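Local atomic coordinates of CalS13 (Micromonospora echinospora, PDB entry 4ZAS), a protein that probably acts as a pyridoxal 5'-phosphate-dependent sugar aminotransferase on a dTDP-linked 4-keto-6-deoxy sugar. Residues L88-A93 / A157-H162; A149-A154 / A182-R187. One frame throughout, in Å; residues are numbered along the deposited sequence.

Contact 1. Residues L88-A93 / A157-H162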
ATOM      1  N   LEU A  88       5.007  -7.960  -2.782  1.00 34.25           N
ATOM      2  CA  LEU A  88       5.203  -8.126  -4.212  1.00 33.08           C
ATOM      3  C   LEU A  88       6.284  -9.187  -4.558  1.00 43.51           C
ATOM      4  O   LEU A  88       6.089 -10.039  -5.438  1.00 44.81           O
ATOM      5  CB  LEU A  88       5.587  -6.776  -4.820  1.00 31.12           C
ATOM      6  CG  LEU A  88       5.712  -6.657  -6.342  1.00 33.95           C
ATOM      7  CD1 LEU A  88       4.393  -6.928  -6.995  1.00 36.15           C
ATOM      8  CD2 LEU A  88       6.277  -5.288  -6.772  1.00 28.04           C
ATOM      9  N   ALA A  89       7.422  -9.140  -3.872  1.00 35.50           N
ATOM     10  CA  ALA A  89       8.488 -10.079  -4.175  1.00 35.02           C
ATOM     11  C   ALA A  89       8.068 -11.514  -3.878  1.00 35.47           C
ATOM     12  O   ALA A  89       8.266 -12.410  -4.691  1.00 37.06           O
ATOM     13  CB  ALA A  89       9.735  -9.715  -3.396  1.00 34.04           C
ATOM     14  N   LEU A  90       7.448 -11.725  -2.729  1.00 36.47           N
ATOM     15  CA  LEU A  90       7.046 -13.064  -2.336  1.00 37.50           C
ATOM     16  C   LEU A  90       5.959 -13.661  -3.239  1.00 46.90           C
ATOM     17  O   LEU A  90       5.836 -14.895  -3.348  1.00 48.31           O
ATOM     18  CB  LEU A  90       6.581 -13.035  -0.883  1.00 33.13           C
ATOM     19  CG  LEU A  90       7.794 -12.860   0.029  1.00 34.48           C
ATOM     20  CD1 LEU A  90       7.362 -12.570   1.436  1.00 34.67           C
ATOM     21  CD2 LEU A  90       8.668 -14.109  -0.021  1.00 29.13           C
ATOM     22  N   SER A  91       5.211 -12.794  -3.925  1.00 45.21           N
ATOM     23  CA  SER A  91       4.178 -13.248  -4.838  1.00 46.48           C
ATOM     24  C   SER A  91       4.790 -14.061  -6.003  1.00 51.10           C
ATOM     25  O   SER A  91       4.114 -14.899  -6.599  1.00 50.09           O
ATOM     26  CB  SER A  91       3.389 -12.064  -5.384  1.00 44.56           C
ATOM     27  OG  SER A  91       4.068 -11.460  -6.468  1.00 45.02           O
ATOM     28  N   LEU A  92       6.076 -13.843  -6.279  1.00 48.44           N
ATOM     29  CA  LEU A  92       6.819 -14.627  -7.265  1.00 44.50           C
ATOM     30  C   LEU A  92       6.894 -16.080  -6.848  1.00 45.13           C
ATOM     31  O   LEU A  92       6.885 -16.993  -7.689  1.00 43.18           O
ATOM     32  CB  LEU A  92       8.229 -14.089  -7.420  1.00 43.40           C
ATOM     33  CG  LEU A  92       8.349 -12.682  -7.983  1.00 46.99           C
ATOM     34  CD1 LEU A  92       9.794 -12.224  -7.871  1.00 47.89           C
ATOM     35  CD2 LEU A  92       7.880 -12.663  -9.408  1.00 42.11           C
ATOM     36  N   ALA A  93       7.013 -16.279  -5.540  1.00 43.04           N
ATOM     37  CA  ALA A  93       7.104 -17.615  -4.972  1.00 48.52           C
ATOM     38  C   ALA A  93       5.742 -18.290  -4.993  1.00 48.67           C
ATOM     39  O   ALA A  93       5.601 -19.434  -5.424  1.00 48.36           O
ATOM     40  CB  ALA A  93       7.641 -17.544  -3.566  1.00 53.66           C
ATOM     41  N   ALA A 157      10.419 -20.052  -0.807  1.00 38.88           N
ATOM     42  CA  ALA A 157      11.276 -18.880  -0.703  1.00 37.19           C
ATOM     43  C   ALA A 157      12.012 -18.831   0.637  1.00 40.19           C
ATOM     44  O   ALA A 157      11.586 -19.440   1.629  1.00 38.44           O
ATOM     45  CB  ALA A 157      10.452 -17.598  -0.917  1.00 32.47           C
ATOM     46  N   ILE A 158      13.134 -18.113   0.638  1.00 42.52           N
ATOM     47  CA  ILE A 158      13.935 -17.863   1.830  1.00 35.19           C
ATOM     48  C   ILE A 158      14.086 -16.367   2.013  1.00 33.81           C
ATOM     49  O   ILE A 158      14.476 -15.659   1.070  1.00 35.93           O
ATOM     50  CB  ILE A 158      15.322 -18.541   1.718  1.00 38.56           C
ATOM     51  CG1 ILE A 158      15.179 -20.056   1.638  1.00 38.56           C
ATOM     52  CG2 ILE A 158      16.215 -18.158   2.885  1.00 39.23           C
ATOM     53  CD1 ILE A 158      16.403 -20.754   1.045  1.00 43.39           C
ATOM     54  N   VAL A 159      13.759 -15.871   3.199  1.00 30.81           N
ATOM     55  CA  VAL A 159      13.930 -14.438   3.480  1.00 36.14           C
ATOM     56  C   VAL A 159      15.002 -14.192   4.552  1.00 42.29           C
ATOM     57  O   VAL A 159      14.843 -14.620   5.694  1.00 49.08           O
ATOM     58  CB  VAL A 159      12.602 -13.777   3.935  1.00 38.81           C
ATOM     59  CG1 VAL A 159      12.833 -12.308   4.241  1.00 35.77           C
ATOM     60  CG2 VAL A 159      11.518 -13.916   2.880  1.00 44.87           C
ATOM     61  N   VAL A 160      16.067 -13.481   4.192  1.00 38.88           N
ATOM     62  CA  VAL A 160      17.066 -13.040   5.165  1.00 38.60           C
ATOM     63  C   VAL A 160      16.970 -11.523   5.392  1.00 42.17           C
ATOM     64  O   VAL A 160      16.716 -10.744   4.461  1.00 44.59           O
ATOM     65  CB  VAL A 160      18.501 -13.388   4.728  1.00 37.87           C
ATOM     66  CG1 VAL A 160      18.678 -14.899   4.543  1.00 40.83           C
ATOM     67  CG2 VAL A 160      18.841 -12.627   3.462  1.00 30.96           C
ATOM     68  N   VAL A 161      17.167 -11.109   6.637  1.00 36.90           N
ATOM     69  CA  VAL A 161      17.195  -9.698   6.980  1.00 29.80           C
ATOM     70  C   VAL A 161      18.597  -9.249   7.342  1.00 38.50           C
ATOM     71  O   VAL A 161      19.268  -9.876   8.176  1.00 44.53           O
ATOM     72  CB  VAL A 161      16.253  -9.400   8.136  1.00 40.72           C
ATOM     73  CG1 VAL A 161      16.410  -7.938   8.556  1.00 31.32           C
ATOM     74  CG2 VAL A 161      14.807  -9.759   7.772  1.00 42.89           C
ATOM     75  N   HIS A 162      19.054  -8.176   6.706  1.00 41.72           N
ATOM     76  CA  HIS A 162      20.302  -7.530   7.112  1.00 26.65           C
ATOM     77  C   HIS A 162      20.010  -6.625   8.297  1.00 34.16           C
ATOM     78  O   HIS A 162      19.938  -5.408   8.146  1.00 35.64           O
ATOM     79  CB  HIS A 162      20.880  -6.693   5.978  1.00 26.45           C
ATOM     80  CG  HIS A 162      21.083  -7.442   4.698  1.00 37.49           C
ATOM     81  ND1 HIS A 162      22.079  -8.383   4.531  1.00 41.83           N
ATOM     82  CD2 HIS A 162      20.424  -7.378   3.515  1.00 41.39           C
ATOM     83  CE1 HIS A 162      22.028  -8.862   3.300  1.00 41.19           C
ATOM     84  NE2 HIS A 162      21.034  -8.269   2.663  1.00 44.30           N
TER

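Contact 2. Residues A149-A154 / A182-R187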
ATOM      1  N   ALA A 149      19.586 -26.949   7.328  1.00 56.75           N
ATOM      2  CA  ALA A 149      18.884 -28.131   7.827  1.00 55.28           C
ATOM      3  C   ALA A 149      17.371 -28.083   7.515  1.00 55.58           C
ATOM      4  O   ALA A 149      16.710 -29.114   7.406  1.00 54.33           O
ATOM      5  CB  ALA A 149      19.142 -28.306   9.341  1.00 41.97           C
ATOM      6  N   LYS A 150      16.812 -26.884   7.413  1.00 54.02           N
ATOM      7  CA  LYS A 150      15.364 -26.749   7.303  1.00 48.86           C
ATOM      8  C   LYS A 150      14.880 -26.590   5.862  1.00 57.33           C
ATOM      9  O   LYS A 150      13.677 -26.608   5.601  1.00 67.31           O
ATOM     10  CB  LYS A 150      14.899 -25.563   8.161  1.00 47.25           C
ATOM     11  CG  LYS A 150      15.060 -25.829   9.650  1.00 44.92           C
ATOM     12  CD  LYS A 150      14.638 -24.657  10.505  1.00 42.19           C
ATOM     13  CE  LYS A 150      14.639 -25.050  11.969  1.00 39.06           C
ATOM     14  NZ  LYS A 150      14.502 -23.858  12.809  1.00 42.06           N
ATOM     15  N   ILE A 151      15.808 -26.457   4.919  1.00 56.08           N
ATOM     16  CA  ILE A 151      15.409 -26.333   3.522  1.00 51.51           C
ATOM     17  C   ILE A 151      14.820 -27.652   3.088  1.00 51.70           C
ATOM     18  O   ILE A 151      15.321 -28.720   3.418  1.00 55.37           O
ATOM     19  CB  ILE A 151      16.559 -25.903   2.622  1.00 50.12           C
ATOM     20  CG1 ILE A 151      16.819 -24.412   2.811  1.00 46.95           C
ATOM     21  CG2 ILE A 151      16.199 -26.132   1.171  1.00 49.22           C
ATOM     22  CD1 ILE A 151      17.923 -23.890   1.942  1.00 54.23           C
ATOM     23  N   SER A 152      13.700 -27.548   2.401  1.00 57.14           N
ATOM     24  CA  SER A 152      12.849 -28.676   2.082  1.00 58.54           C
ATOM     25  C   SER A 152      12.310 -28.485   0.660  1.00 57.08           C
ATOM     26  O   SER A 152      12.383 -27.380   0.115  1.00 51.87           O
ATOM     27  CB  SER A 152      11.726 -28.756   3.124  1.00 59.65           C
ATOM     28  OG  SER A 152      10.652 -29.567   2.713  1.00 64.97           O
ATOM     29  N   PRO A 153      11.798 -29.560   0.038  1.00 54.51           N
ATOM     30  CA  PRO A 153      11.068 -29.403  -1.227  1.00 49.99           C
ATOM     31  C   PRO A 153       9.886 -28.434  -1.103  1.00 54.82           C
ATOM     32  O   PRO A 153       9.410 -27.927  -2.119  1.00 57.65           O
ATOM     33  CB  PRO A 153      10.566 -30.819  -1.524  1.00 46.16           C
ATOM     34  CG  PRO A 153      11.546 -31.705  -0.860  1.00 52.91           C
ATOM     35  CD  PRO A 153      12.021 -30.977   0.374  1.00 54.77           C
ATOM     36  N   ALA A 154       9.437 -28.189   0.129  1.00 47.07           N
ATOM     37  CA  ALA A 154       8.318 -27.299   0.412  1.00 44.83           C
ATOM     38  C   ALA A 154       8.710 -25.828   0.491  1.00 48.10           C
ATOM     39  O   ALA A 154       7.848 -24.955   0.532  1.00 51.30           O
ATOM     40  CB  ALA A 154       7.645 -27.720   1.707  1.00 45.22           C
ATOM     41  N   ALA A 182      19.975 -29.178  -4.444  1.00 67.81           N
ATOM     42  CA  ALA A 182      20.654 -29.735  -5.611  1.00 68.40           C
ATOM     43  C   ALA A 182      19.710 -30.426  -6.600  1.00 76.93           C
ATOM     44  O   ALA A 182      19.719 -30.099  -7.783  1.00 91.14           O
ATOM     45  CB  ALA A 182      21.727 -30.686  -5.171  1.00 59.68           C
ATOM     46  N   GLY A 183      18.898 -31.370  -6.138  1.00 69.75           N
ATOM     47  CA  GLY A 183      18.021 -32.087  -7.053  1.00 71.01           C
ATOM     48  C   GLY A 183      16.674 -31.446  -7.363  1.00 73.30           C
ATOM     49  O   GLY A 183      15.978 -31.854  -8.290  1.00 71.62           O
ATOM     50  N   TYR A 184      16.342 -30.405  -6.608  1.00 74.03           N
ATOM     51  CA  TYR A 184      14.975 -29.901  -6.479  1.00 74.56           C
ATOM     52  C   TYR A 184      14.183 -29.481  -7.729  1.00 82.59           C
ATOM     53  O   TYR A 184      12.982 -29.229  -7.631  1.00 91.48           O
ATOM     54  CB  TYR A 184      14.999 -28.703  -5.525  1.00 66.01           C
ATOM     55  CG  TYR A 184      15.040 -29.064  -4.060  1.00 64.80           C
ATOM     56  CD1 TYR A 184      15.293 -30.367  -3.643  1.00 60.63           C
ATOM     57  CD2 TYR A 184      14.799 -28.098  -3.091  1.00 62.61           C
ATOM     58  CE1 TYR A 184      15.311 -30.687  -2.302  1.00 60.22           C
ATOM     59  CE2 TYR A 184      14.819 -28.409  -1.753  1.00 59.19           C
ATOM     60  CZ  TYR A 184      15.071 -29.698  -1.365  1.00 58.49           C
ATOM     61  OH  TYR A 184      15.082 -29.985  -0.026  1.00 57.94           O
ATOM     62  N   ASP A 185      14.840 -29.365  -8.874  1.00 83.44           N
ATOM     63  CA  ASP A 185      14.184 -29.022 -10.150  1.00 92.99           C
ATOM     64  C   ASP A 185      13.602 -27.585 -10.174  1.00 83.47           C
ATOM     65  O   ASP A 185      13.298 -27.055 -11.245  1.00 83.62           O
ATOM     66  CB  ASP A 185      13.129 -30.095 -10.544  1.00106.62           C
ATOM     67  CG  ASP A 185      11.706 -29.775 -10.090  1.00106.89           C
ATOM     68  OD1 ASP A 185      11.093 -28.825 -10.619  1.00106.55           O
ATOM     69  OD2 ASP A 185      11.176 -30.529  -9.244  1.00107.03           O
ATOM     70  N   ARG A 186      13.451 -26.950  -9.018  1.00 73.24           N
ATOM     71  CA  ARG A 186      13.431 -25.490  -9.005  1.00 70.19           C
ATOM     72  C   ARG A 186      13.966 -24.945  -7.682  1.00 62.14           C
ATOM     73  O   ARG A 186      13.555 -25.357  -6.589  1.00 62.08           O
ATOM     74  CB  ARG A 186      12.038 -24.919  -9.306  1.00 73.90           C
ATOM     75  CG  ARG A 186      10.974 -25.089  -8.256  1.00 79.65           C
ATOM     76  CD  ARG A 186       9.689 -24.408  -8.723  1.00 88.67           C
ATOM     77  NE  ARG A 186       9.909 -23.005  -9.085  1.00 94.28           N
ATOM     78  CZ  ARG A 186       9.300 -22.380 -10.094  1.00 92.69           C
ATOM     79  NH1 ARG A 186       8.440 -23.037 -10.870  1.00 93.79           N
ATOM     80  NH2 ARG A 186       9.567 -21.100 -10.342  1.00 83.19           N
ATOM     81  N   ARG A 187      14.927 -24.040  -7.810  1.00 51.49           N
ATOM     82  CA  ARG A 187      15.544 -23.364  -6.682  1.00 50.54           C
ATOM     83  C   ARG A 187      14.541 -22.424  -6.001  1.00 52.10           C
ATOM     84  O   ARG A 187      13.856 -21.669  -6.671  1.00 48.47           O
ATOM     85  CB  ARG A 187      16.771 -22.583  -7.166  1.00 43.24           C
ATOM     86  CG  ARG A 187      17.742 -22.129  -6.090  1.00 37.47           C
ATOM     87  CD  ARG A 187      18.925 -21.476  -6.765  1.00 37.31           C
ATOM     88  NE  ARG A 187      19.945 -20.983  -5.843  1.00 42.81           N
ATOM     89  CZ  ARG A 187      19.888 -19.814  -5.215  1.00 44.05           C
ATOM     90  NH1 ARG A 187      20.877 -19.451  -4.407  1.00 38.48           N
ATOM     91  NH2 ARG A 187      18.848 -19.005  -5.393  1.00 47.56           N
TER

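Contact 1. Residues L88-A93 / A157-H162
L90 lays its methyl CD2 over two residues of the neighbouring strand, reaching A157 CB at 4.0 Å and V159 CG2 at 4.1 Å. The helix does not aim this residue straight at the strand; its CG sits anti to the carbonyl carbon (chi1 -72°), and the length of the leucine carries the branch across. V159 meets it at about a right angle with CG2, the methyl anti to its own carbonyl carbon. One turn on, A93 points directly at the strand, and its CB lies 3.9 Å from A157 CB. Here the backbones come nearest, 6.1 Å between the CA atoms of A93 and A157, so the small CB of two alanines suits this close approach.

This is helix 82-94 packed on strand 155-161 of the mixed sheet in the aminotransferase's large domain. Their segment axes run nearly antiparallel, at 152°, and approach to 9.4 Å. Residues A157 and V159 share one face of the strand, while I158 faces the opposite way, toward V177 of helix 170-180. L88 and L92 pack against helix 237-247, L92 also touches L189 of strand 189-193, and S91 OG is hydrogen-bonded both to L88 O at 2.7 Å and to R246.

Contact 2. Residues A149-A154 / A182-R187
Two connections at the rim of the mixed sheet meet here: the turn from helix 144-150 into strand 155-161, and the loop leading from helix 170-180 to strand 189-193. The loop contributes Y184, a flat ring on a stem long enough to span to the turn at I151, S152 and P153. Over one face stands P153 CA, 4.2 Å from the centroid of the Y184 ring and 25° off its normal, a CH-pi contact displaced toward the ring's rim. P153 CD also packs against Y184 CZ at 3.7 Å, and the rigid proline offers these carbons as a firm apolar surface. The ring's outer end lies against the S152-P153 peptide: Y184 OH is 3.2 Å from S152 C, and S152 O approaches Y184 CE2 obliquely at 3.2 Å, without a hydrogen bond. Y184 OH comes within 3.3 Å of P153 N, but that nitrogen has no hydrogen to give, so the approach is packing.

Both are connections at the parallel part of the sheet, where strand 155-161, helix 170-180 and strand 189-193 form a beta-alpha-beta crossover. I151 CG1 lies beside the backbone N (chi1 -76°), which leaves CG2 anti to that N and 4.0 Å from Y184 CE2; the I151 side chain also touches L110 and A180. With an alanine here instead of Y184, the P153 and I151 carbons would probably lose their aromatic cover and a gap open between turn and loop. S152 OG, on a suitably short stem, accepts from A154 N at 3.2 Å, nearly straight at 173°, which makes an ST turn.

Overall arrangement
Strand 155-161 ties the two contacts together: contact 1 uses its side chains where it runs into the core, and contact 2 uses the turn that leads into it. Their centres are 15 Å apart, and they meet directly where I158 CD1 packs at 3.6 Å on I151 CD1, on the strand face turned from helix 82-94. Along the chain their segments alternate. The centre of contact 1, which is buried, is 11 Å from the centre of the chain, and that of contact 2, at the surface, 25 Å. Neither lies at an annotated site; the side chain of V159 lies about 13 Å from the bound dTDP-4-keto-6-deoxyglucose, whose pocket includes K222, the predicted pyridoxal phosphate lysine.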